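Long-range contacts in beta-n-acetylhexosaminidase (Streptococcus pneumoniae, PDB 2YL5), which probably hydrolyses terminal beta-linked N-acetylhexosamine residues from glycans, as a family 20 glycoside hydrolase with a TIM-barrel catalytic domain: residues A[147-152]-A[182-187]; A[56-61]-A[160-165]. All blocks are in the same frame, centred on the assembly; numbering follows the deposited sequence.

Contact 1 (A[147-152]-A[182-187]). With EDO (1,2-ethanediol), chain L.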
# COMPACT_ATOMS: atom_id res chain seq x y z
N THR A 147 -15.59 -7.79 8.55
CA THR A 147 -15.82 -6.39 8.91
C THR A 147 -16.30 -6.20 10.35
O THR A 147 -17.11 -6.97 10.86
CB THR A 147 -16.80 -5.73 7.92
OG1 THR A 147 -16.32 -5.92 6.59
CG2 THR A 147 -16.94 -4.24 8.19
N MET A 148 -15.80 -5.14 10.98
CA MET A 148 -16.15 -4.77 12.35
C MET A 148 -17.47 -4.01 12.42
O MET A 148 -17.77 -3.17 11.57
CB MET A 148 -15.02 -3.94 12.97
CG MET A 148 -15.31 -3.34 14.34
SD MET A 148 -13.89 -2.53 15.10
CE MET A 148 -13.43 -1.33 13.85
N ASP A 149 -18.26 -4.33 13.45
CA ASP A 149 -19.48 -3.60 13.77
C ASP A 149 -19.12 -2.24 14.35
O ASP A 149 -18.45 -2.16 15.38
CB ASP A 149 -20.32 -4.41 14.76
CG ASP A 149 -21.67 -3.76 15.09
OD1 ASP A 149 -22.10 -2.84 14.37
OD2 ASP A 149 -22.30 -4.20 16.07
N LEU A 150 -19.56 -1.18 13.68
CA LEU A 150 -19.28 0.20 14.10
C LEU A 150 -19.98 0.57 15.40
O LEU A 150 -19.57 1.50 16.10
CB LEU A 150 -19.68 1.20 13.00
CG LEU A 150 -18.89 1.24 11.69
CD1 LEU A 150 -19.70 1.97 10.63
CD2 LEU A 150 -17.52 1.88 11.86
N LYS A 151 -21.04 -0.17 15.73
CA LYS A 151 -21.84 0.08 16.93
C LYS A 151 -21.23 -0.57 18.18
O LYS A 151 -21.58 -0.19 19.30
CB LYS A 151 -23.28 -0.38 16.73
CG LYS A 151 -24.04 0.39 15.64
CD LYS A 151 -25.47 -0.11 15.48
CE LYS A 151 -26.40 0.50 16.52
NZ LYS A 151 -27.80 0.02 16.36
N ASN A 152 -20.35 -1.54 17.97
CA ASN A 152 -19.66 -2.20 19.08
C ASN A 152 -18.50 -1.35 19.59
O ASN A 152 -17.39 -1.40 19.05
CB ASN A 152 -19.17 -3.59 18.65
CG ASN A 152 -18.69 -4.45 19.82
OD1 ASN A 152 -18.21 -3.94 20.83
ND2 ASN A 152 -18.83 -5.76 19.68
N ASP A 182 -11.63 0.40 2.65
CA ASP A 182 -12.08 0.10 1.29
C ASP A 182 -13.40 -0.68 1.18
O ASP A 182 -13.97 -0.76 0.09
CB ASP A 182 -10.97 -0.59 0.47
CG ASP A 182 -10.43 -1.84 1.13
OD1 ASP A 182 -10.32 -1.88 2.37
OD2 ASP A 182 -10.08 -2.79 0.40
N GLU A 183 -13.88 -1.24 2.29
CA GLU A 183 -15.14 -2.00 2.27
C GLU A 183 -15.90 -1.94 3.59
O GLU A 183 -15.35 -1.55 4.63
CB GLU A 183 -14.89 -3.47 1.91
CG GLU A 183 -15.25 -3.84 0.48
CD GLU A 183 -14.10 -3.71 -0.51
OE1 GLU A 183 -12.98 -3.37 -0.09
OE2 GLU A 183 -14.33 -3.94 -1.71
N TYR A 184 -17.18 -2.32 3.54
CA TYR A 184 -17.95 -2.57 4.75
C TYR A 184 -18.88 -3.78 4.60
O TYR A 184 -20.02 -3.65 4.15
CB TYR A 184 -18.73 -1.33 5.20
CG TYR A 184 -19.12 -1.41 6.65
CD1 TYR A 184 -18.24 -0.97 7.64
CD2 TYR A 184 -20.34 -1.96 7.05
CE1 TYR A 184 -18.58 -1.06 8.99
CE2 TYR A 184 -20.68 -2.05 8.39
CZ TYR A 184 -19.80 -1.59 9.36
OH TYR A 184 -20.14 -1.68 10.69
N ALA A 185 -18.37 -4.94 5.01
CA ALA A 185 -19.12 -6.20 5.04
C ALA A 185 -19.75 -6.60 3.71
O ALA A 185 -20.95 -6.90 3.64
CB ALA A 185 -20.18 -6.17 6.17
N ASN A 186 -18.94 -6.60 2.65
CA ASN A 186 -19.38 -7.05 1.33
C ASN A 186 -19.75 -8.53 1.30
O ASN A 186 -20.55 -8.96 0.46
CB ASN A 186 -18.32 -6.74 0.26
CG ASN A 186 -18.45 -5.34 -0.32
OD1 ASN A 186 -17.80 -5.02 -1.32
ND2 ASN A 186 -19.27 -4.50 0.30
N ASP A 187 -19.18 -9.30 2.23
CA ASP A 187 -19.50 -10.72 2.38
C ASP A 187 -20.87 -10.93 3.02
O ASP A 187 -21.47 -11.99 2.86
CB ASP A 187 -18.41 -11.43 3.20
CG ASP A 187 -18.35 -10.96 4.64
OD1 ASP A 187 -18.53 -9.75 4.90
OD2 ASP A 187 -18.10 -11.81 5.53
C1 EDO L . -15.49 -6.53 3.42
O1 EDO L . -14.11 -6.28 3.72
C2 EDO L . -15.59 -7.72 2.47
O2 EDO L . -16.56 -8.64 2.99
O HOH W 1 -23.23 -2.15 11.91
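Thr147 meets Tyr184 and Ala185 where two loop regions of the TIM barrel come together: the short strand 147-148 with the turn after it, and the loop after barrel strand 176-180, which carries an Asp182-Glu183 pair like the Asp-Glu pair of family 20. Thr147 uses both branches. CG2, anti to the backbone N, lies over one face of the Tyr184 ring, offset toward its rim, in a CH-pi contact 3.7 Å from the centroid, while OG1 accepts a bent hydrogen bond (138°) from Ala185 N at 2.8 Å. Met148 turns its side chain away onto helix 153-170. Asp149 starts a type I beta turn ending at Asn152, and its OD1 accepts from Lys151 N, closing an Asx turn. Leu150 holds the far end of Tyr184: its N donates to the phenolic OH at 3.1 Å, and its CG packs 3.6 Å from Tyr184 CE1, with Leu197 touching both side chains. Asn152 is the N-cap of helix 153-170, its OD1 accepting from Ala155 N. Near Asp187, whose carboxylate binds Ser144, a 1,2-ethanediol, probably from the crystallisation liquor, accepts from Asp187 N through O2 at 2.8 Å.

Contact 2 (A[56-61]-A[160-165])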
# COMPACT_ATOMS: atom_id res chain seq x y z
N ASP A 56 7.12 -5.75 18.89
CA ASP A 56 7.75 -6.38 20.06
C ASP A 56 6.88 -6.23 21.30
O ASP A 56 6.77 -7.16 22.11
CB ASP A 56 9.14 -5.80 20.30
CG ASP A 56 10.14 -6.16 19.21
OD1 ASP A 56 9.98 -7.23 18.58
OD2 ASP A 56 11.08 -5.38 18.98
N ASP A 57 6.26 -5.06 21.45
CA ASP A 57 5.30 -4.81 22.52
C ASP A 57 3.91 -4.60 21.93
O ASP A 57 3.65 -3.60 21.27
CB ASP A 57 5.73 -3.60 23.36
CG ASP A 57 4.80 -3.35 24.55
OD1 ASP A 57 4.23 -4.31 25.10
OD2 ASP A 57 4.66 -2.17 24.93
N MET A 58 3.02 -5.57 22.18
CA MET A 58 1.66 -5.53 21.66
C MET A 58 0.62 -5.26 22.75
O MET A 58 -0.56 -5.56 22.58
CB MET A 58 1.33 -6.83 20.91
CG MET A 58 2.08 -7.00 19.59
SD MET A 58 1.69 -5.75 18.35
CE MET A 58 0.05 -6.26 17.84
N THR A 59 1.07 -4.69 23.87
CA THR A 59 0.18 -4.31 24.97
C THR A 59 -0.82 -3.26 24.50
O THR A 59 -0.43 -2.23 23.94
CB THR A 59 0.98 -3.78 26.19
OG1 THR A 59 2.01 -4.71 26.54
CG2 THR A 59 0.07 -3.56 27.38
N ILE A 60 -2.10 -3.53 24.73
CA ILE A 60 -3.17 -2.64 24.29
C ILE A 60 -4.02 -2.16 25.46
O ILE A 60 -4.43 -2.95 26.31
CB ILE A 60 -4.07 -3.32 23.20
CG1 ILE A 60 -3.27 -3.67 21.94
CG2 ILE A 60 -5.29 -2.45 22.86
CD1 ILE A 60 -2.58 -2.49 21.25
N THR A 61 -4.28 -0.85 25.49
CA THR A 61 -5.13 -0.24 26.51
C THR A 61 -6.39 0.35 25.89
O THR A 61 -6.33 1.34 25.15
CB THR A 61 -4.37 0.86 27.28
OG1 THR A 61 -3.08 0.38 27.65
CG2 THR A 61 -5.14 1.27 28.54
N LYS A 160 -8.98 0.87 17.35
CA LYS A 160 -8.38 2.21 17.34
C LYS A 160 -7.05 2.22 18.10
O LYS A 160 -6.07 2.78 17.62
CB LYS A 160 -9.34 3.24 17.95
CG LYS A 160 -10.48 3.66 17.03
CD LYS A 160 -11.47 4.54 17.77
CE LYS A 160 -12.72 4.79 16.95
NZ LYS A 160 -13.71 5.61 17.69
N ALA A 161 -7.04 1.58 19.27
CA ALA A 161 -5.84 1.47 20.09
C ALA A 161 -4.78 0.59 19.42
O ALA A 161 -3.58 0.86 19.53
CB ALA A 161 -6.18 0.93 21.47
N LEU A 162 -5.23 -0.46 18.72
CA LEU A 162 -4.33 -1.36 18.00
C LEU A 162 -3.67 -0.67 16.81
O LEU A 162 -2.46 -0.78 16.61
CB LEU A 162 -5.08 -2.62 17.54
CG LEU A 162 -4.30 -3.73 16.82
CD1 LEU A 162 -3.29 -4.40 17.74
CD2 LEU A 162 -5.25 -4.76 16.23
N ILE A 163 -4.48 0.05 16.02
CA ILE A 163 -3.98 0.82 14.88
C ILE A 163 -3.05 1.95 15.34
O ILE A 163 -2.05 2.25 14.69
CB ILE A 163 -5.14 1.36 14.00
CG1 ILE A 163 -5.85 0.20 13.30
CG2 ILE A 163 -4.63 2.36 12.96
CD1 ILE A 163 -7.20 0.56 12.72
N GLY A 164 -3.39 2.56 16.48
CA GLY A 164 -2.56 3.59 17.10
C GLY A 164 -1.15 3.11 17.42
O GLY A 164 -0.18 3.83 17.17
N LYS A 165 -1.05 1.90 17.95
CA LYS A 165 0.24 1.28 18.27
C LYS A 165 1.07 0.95 17.03
O LYS A 165 2.30 1.05 17.07
CB LYS A 165 0.05 0.03 19.14
CG LYS A 165 0.60 0.15 20.56
CD LYS A 165 -0.06 1.25 21.37
CE LYS A 165 0.67 1.48 22.69
NZ LYS A 165 0.14 2.66 23.43
O HOH W 2 -1.16 0.05 25.21
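Ile60 has CG1 beside its backbone N (chi1 -62°) and a second bend at chi2 (-59°), which carries CD1 onto helix 153-170, while Leu162 has CG anti to its backbone N (chi1 -177°), which brings CD1 up to meet it. The contact packs the first strand of the beta hairpin 60-62/65-67, and the loop leading into it, across a helix in the outer layer of the TIM barrel. Ala161, Leu162 and Lys165, spaced one and then three residues apart, form the helix face that receives it. Ile60 is the main wedge: CD1 sits 3.9 Å from Leu162 CA and 4.1 Å from Leu162 CD1, and CG2 lies 3.8 Å from Ala161 CB. That same methyl of Ala161 rests 3.7 Å from Thr61 O. Met58, bent at chi2 and chi3, brings its terminal CE to 3.8 Å from Leu162 CD1; Ile76 of helix 69-83 and Tyr166 also touch Met58, while Phe158 adds to the surroundings of Ile60. Toward solvent the chemistry turns polar. Thr59 OG1 donates to Asp57 OD1 at 2.7 Å, on the syn side and close to the carboxylate plane, tying the loop to itself. The aliphatic part of Lys165 runs alongside Ile60 and Thr59, with no direct hydrogen bond joining the segments. A water links them loosely: it donates to Thr59 O at 2.7 Å, is hydrogen-bonded to Thr61 OG1, and accepts a weak bond from Lys165 NZ.

Helix 153-170 joins the two contacts: segment 147-152 of contact 1 ends on its N-cap residue, and segment 160-165 of contact 2 is a stretch of its body. Their centres are 20 Å apart, and the nearest atoms, about 6 Å apart, do not touch. Contact 1 is the more buried; it links two loop regions by backbone N-H groups of each segment donating to a hydroxyl of the other and by contacts with an aromatic ring. Contact 2 is partly buried, with an aliphatic and methionine core, a hydrated rim and no direct hydrogen bond across it. One thus connects loops of the barrel with each other, while the other lays a hairpin on the outer side of a barrel helix.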